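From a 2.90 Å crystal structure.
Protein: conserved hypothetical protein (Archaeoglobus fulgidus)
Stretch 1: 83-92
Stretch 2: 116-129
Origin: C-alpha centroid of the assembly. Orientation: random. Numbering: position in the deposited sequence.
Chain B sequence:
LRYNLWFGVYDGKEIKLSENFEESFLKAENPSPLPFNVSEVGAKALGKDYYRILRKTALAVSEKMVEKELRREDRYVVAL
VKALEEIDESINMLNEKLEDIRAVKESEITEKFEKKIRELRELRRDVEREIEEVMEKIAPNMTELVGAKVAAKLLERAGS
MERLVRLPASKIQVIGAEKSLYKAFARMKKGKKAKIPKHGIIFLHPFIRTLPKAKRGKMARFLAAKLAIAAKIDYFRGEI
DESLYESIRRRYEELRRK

Stretch 1 83-92: ALEEIDESIN
Stretch 2, residues 116-129: KIRELRELRRDVER

Residues 83-92 and 116-129 form an antiparallel helix pair held by an apolar seam and flanked by a single salt bridge between the helices. Both segments are helical throughout and belong to longer helices; their axes run at 160° and approach to 9.4 Å, burying 582 Å² in total. The register is set by Leu84 beside Arg124 (CA to CA, 6.2 Å) and Ile91 beside Ile117 (CA to CA, 6.3 Å).

At the centre, Ile87 (chi1 m, chi2 t) points toward the partner helix and fits as a knob among Leu120, Leu123, Arg124 and Val127, its CD1 lying 3.8 Å from Val127 CG2 and 4.2 Å from Leu123 CD2. One turn before it, Leu84 (t, p) leaves its CA sideways but brings CD1 to 4.1 Å from Val127 CB, and CD2 to 3.5 Å from Glu128 CG, the aliphatic part of that acid. One turn after it, Ile91 (m, m) lays CD1 against the backbone, 3.3 Å from Arg121 N, and 3.6 Å from Leu120 CB.

Arg124 extends (t, t, t) to Asp88, whose OD2 lies near the guanidinium plane, 3.1 Å from Arg124 NE; the salt bridge includes a weak hydrogen bond, bent to 120°. Within the second helix, Glu128 OE2 lies 3.0 Å from Arg124 NH2, well out of the guanidinium plane, so the contact is one of charges only. Glu128 OE2 lies 4.4 Å from Asp88 OD2, two like charges brought close together.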

# COMPACT_ATOMS: atom_id res chain seq x y z
N ALA B 83 3.54 13.63 8.83
CA ALA B 83 2.09 13.78 8.86
C ALA B 83 1.69 14.53 7.60
O ALA B 83 0.67 14.24 7.00
CB ALA B 83 1.66 14.57 10.10
N LEU B 84 2.52 15.48 7.21
CA LEU B 84 2.24 16.26 6.03
C LEU B 84 1.94 15.29 4.89
O LEU B 84 0.79 15.08 4.52
CB LEU B 84 3.44 17.15 5.69
CG LEU B 84 3.21 18.14 4.54
CD1 LEU B 84 2.11 19.12 4.91
CD2 LEU B 84 4.50 18.88 4.22
N GLU B 85 2.98 14.67 4.34
CA GLU B 85 2.82 13.74 3.25
C GLU B 85 1.60 12.86 3.41
O GLU B 85 0.92 12.54 2.44
CB GLU B 85 4.06 12.87 3.13
CG GLU B 85 5.29 13.72 3.01
CD GLU B 85 6.55 12.92 3.17
OE1 GLU B 85 6.58 12.08 4.10
OE2 GLU B 85 7.50 13.17 2.39
N GLU B 86 1.31 12.46 4.64
CA GLU B 86 0.14 11.62 4.88
C GLU B 86 -1.13 12.40 4.59
O GLU B 86 -1.98 11.98 3.80
CB GLU B 86 0.12 11.11 6.32
CG GLU B 86 -0.96 10.07 6.59
CD GLU B 86 -0.69 8.74 5.90
OE1 GLU B 86 -1.65 7.96 5.76
OE2 GLU B 86 0.48 8.47 5.52
N ILE B 87 -1.25 13.54 5.24
CA ILE B 87 -2.38 14.42 5.06
C ILE B 87 -2.55 14.68 3.58
O ILE B 87 -3.65 14.91 3.10
CB ILE B 87 -2.13 15.76 5.75
CG1 ILE B 87 -1.90 15.52 7.24
CG2 ILE B 87 -3.29 16.69 5.53
CD1 ILE B 87 -1.34 16.71 7.95
N ASP B 88 -1.43 14.64 2.86
CA ASP B 88 -1.43 14.88 1.43
C ASP B 88 -1.86 13.67 0.64
O ASP B 88 -2.51 13.78 -0.39
CB ASP B 88 -0.05 15.30 0.97
CG ASP B 88 -0.06 16.67 0.36
OD1 ASP B 88 -0.94 16.91 -0.50
OD2 ASP B 88 0.80 17.50 0.73
N GLU B 89 -1.48 12.50 1.13
CA GLU B 89 -1.83 11.27 0.47
C GLU B 89 -3.34 11.17 0.35
O GLU B 89 -3.87 10.89 -0.72
CB GLU B 89 -1.27 10.10 1.27
CG GLU B 89 -1.33 8.81 0.51
CD GLU B 89 -0.69 8.94 -0.85
OE1 GLU B 89 -0.88 8.01 -1.68
OE2 GLU B 89 -0.01 9.96 -1.09
N SER B 90 -4.02 11.42 1.47
CA SER B 90 -5.48 11.37 1.54
C SER B 90 -6.13 12.41 0.65
O SER B 90 -7.08 12.11 -0.08
CB SER B 90 -5.94 11.59 2.97
OG SER B 90 -5.12 10.87 3.86
N ILE B 91 -5.63 13.64 0.71
CA ILE B 91 -6.19 14.69 -0.12
C ILE B 91 -6.41 14.14 -1.52
O ILE B 91 -7.41 14.45 -2.14
CB ILE B 91 -5.24 15.90 -0.24
CG1 ILE B 91 -5.20 16.69 1.07
CG2 ILE B 91 -5.70 16.80 -1.37
CD1 ILE B 91 -6.47 17.42 1.39
N ASN B 92 -5.47 13.30 -1.98
CA ASN B 92 -5.51 12.71 -3.33
C ASN B 92 -6.42 11.52 -3.53
O ASN B 92 -7.26 11.53 -4.41
CB ASN B 92 -4.11 12.29 -3.77
CG ASN B 92 -3.12 13.43 -3.68
OD1 ASN B 92 -3.40 14.55 -4.12
ND2 ASN B 92 -1.95 13.14 -3.12
N LYS B 116 -15.00 19.30 2.71
CA LYS B 116 -14.15 18.54 3.64
C LYS B 116 -12.75 18.33 3.05
O LYS B 116 -11.77 18.31 3.78
CB LYS B 116 -14.81 17.19 3.96
CG LYS B 116 -14.41 16.56 5.29
CD LYS B 116 -14.65 17.50 6.48
CE LYS B 116 -16.09 18.03 6.55
NZ LYS B 116 -17.07 17.01 6.99
N ILE B 117 -12.67 18.17 1.74
CA ILE B 117 -11.37 18.01 1.09
C ILE B 117 -10.67 19.33 1.34
O ILE B 117 -9.59 19.35 1.91
CB ILE B 117 -11.50 17.79 -0.44
CG1 ILE B 117 -12.02 16.38 -0.72
CG2 ILE B 117 -10.16 17.97 -1.11
CD1 ILE B 117 -11.08 15.28 -0.30
N ARG B 118 -11.32 20.42 0.93
CA ARG B 118 -10.80 21.78 1.10
C ARG B 118 -10.34 22.01 2.55
O ARG B 118 -9.21 22.42 2.79
CB ARG B 118 -11.91 22.78 0.73
CG ARG B 118 -11.49 23.97 -0.14
CD ARG B 118 -12.54 24.26 -1.22
NE ARG B 118 -13.89 24.43 -0.66
CZ ARG B 118 -15.03 24.22 -1.33
NH1 ARG B 118 -15.01 23.83 -2.60
NH2 ARG B 118 -16.20 24.40 -0.71
N GLU B 119 -11.23 21.73 3.50
CA GLU B 119 -10.92 21.91 4.92
C GLU B 119 -9.65 21.14 5.28
O GLU B 119 -8.91 21.52 6.19
CB GLU B 119 -12.07 21.39 5.79
CG GLU B 119 -13.43 22.05 5.53
CD GLU B 119 -14.54 21.46 6.40
OE1 GLU B 119 -14.48 21.64 7.64
OE2 GLU B 119 -15.46 20.81 5.86
N LEU B 120 -9.43 20.06 4.54
CA LEU B 120 -8.29 19.17 4.74
C LEU B 120 -7.04 19.69 4.01
O LEU B 120 -5.92 19.52 4.48
CB LEU B 120 -8.66 17.77 4.23
CG LEU B 120 -7.91 16.50 4.64
CD1 LEU B 120 -8.04 16.25 6.13
CD2 LEU B 120 -8.48 15.33 3.84
N ARG B 121 -7.25 20.31 2.84
CA ARG B 121 -6.17 20.87 2.03
C ARG B 121 -5.71 22.14 2.74
O ARG B 121 -4.72 22.79 2.36
CB ARG B 121 -6.69 21.18 0.61
CG ARG B 121 -5.67 21.03 -0.53
CD ARG B 121 -6.34 20.60 -1.84
NE ARG B 121 -7.23 21.62 -2.39
CZ ARG B 121 -8.12 21.41 -3.36
NH1 ARG B 121 -8.26 20.19 -3.89
NH2 ARG B 121 -8.87 22.41 -3.81
N GLU B 122 -6.44 22.48 3.80
CA GLU B 122 -6.16 23.64 4.62
C GLU B 122 -5.20 23.22 5.72
O GLU B 122 -4.20 23.89 5.96
CB GLU B 122 -7.46 24.14 5.24
CG GLU B 122 -7.28 25.18 6.34
CD GLU B 122 -8.59 25.53 7.02
OE1 GLU B 122 -9.50 26.02 6.32
OE2 GLU B 122 -8.70 25.30 8.25
N LEU B 123 -5.51 22.12 6.38
CA LEU B 123 -4.66 21.59 7.45
C LEU B 123 -3.28 21.34 6.87
O LEU B 123 -2.28 21.49 7.56
CB LEU B 123 -5.24 20.29 7.99
CG LEU B 123 -4.55 19.68 9.22
CD1 LEU B 123 -4.92 20.50 10.42
CD2 LEU B 123 -5.01 18.25 9.43
N ARG B 124 -3.24 20.94 5.61
CA ARG B 124 -1.98 20.68 4.95
C ARG B 124 -1.18 21.97 4.88
O ARG B 124 -0.01 22.01 5.26
CB ARG B 124 -2.20 20.15 3.53
CG ARG B 124 -0.92 20.13 2.69
CD ARG B 124 -1.21 19.85 1.23
NE ARG B 124 -0.20 20.46 0.34
CZ ARG B 124 -0.08 21.77 0.12
NH1 ARG B 124 -0.89 22.63 0.71
NH2 ARG B 124 0.87 22.22 -0.70
N ARG B 125 -1.81 23.03 4.39
CA ARG B 125 -1.14 24.33 4.28
C ARG B 125 -0.91 24.89 5.68
O ARG B 125 -0.23 25.90 5.84
CB ARG B 125 -2.00 25.31 3.47
CG ARG B 125 -2.28 24.89 2.03
CD ARG B 125 -1.36 25.60 1.03
NE ARG B 125 0.04 25.17 1.12
CZ ARG B 125 1.02 25.66 0.36
NH1 ARG B 125 0.77 26.58 -0.56
NH2 ARG B 125 2.26 25.21 0.51
N ASP B 126 -1.49 24.24 6.69
CA ASP B 126 -1.35 24.64 8.09
C ASP B 126 -0.10 24.00 8.67
O ASP B 126 0.67 24.64 9.38
CB ASP B 126 -2.57 24.20 8.89
CG ASP B 126 -3.56 25.33 9.14
OD1 ASP B 126 -3.80 26.16 8.23
OD2 ASP B 126 -4.11 25.37 10.26
N VAL B 127 0.08 22.71 8.37
CA VAL B 127 1.23 21.95 8.83
C VAL B 127 2.48 22.39 8.07
O VAL B 127 3.59 22.38 8.61
CB VAL B 127 1.02 20.42 8.62
CG1 VAL B 127 2.29 19.67 8.96
CG2 VAL B 127 -0.12 19.94 9.50
N GLU B 128 2.31 22.79 6.81
CA GLU B 128 3.43 23.25 6.02
C GLU B 128 3.94 24.57 6.58
O GLU B 128 5.14 24.84 6.54
CB GLU B 128 3.03 23.39 4.53
CG GLU B 128 3.52 22.20 3.67
CD GLU B 128 3.18 22.33 2.17
OE1 GLU B 128 3.60 23.31 1.52
OE2 GLU B 128 2.51 21.42 1.64
N ARG B 129 3.04 25.40 7.11
CA ARG B 129 3.48 26.67 7.69
C ARG B 129 4.25 26.38 8.97
O ARG B 129 5.23 27.05 9.29
CB ARG B 129 2.30 27.59 8.03
CG ARG B 129 2.73 28.99 8.42
CD ARG B 129 1.55 29.83 8.88
NE ARG B 129 0.49 29.89 7.88
CZ ARG B 129 -0.69 30.50 8.05
NH1 ARG B 129 -0.97 31.10 9.20
NH2 ARG B 129 -1.59 30.48 7.07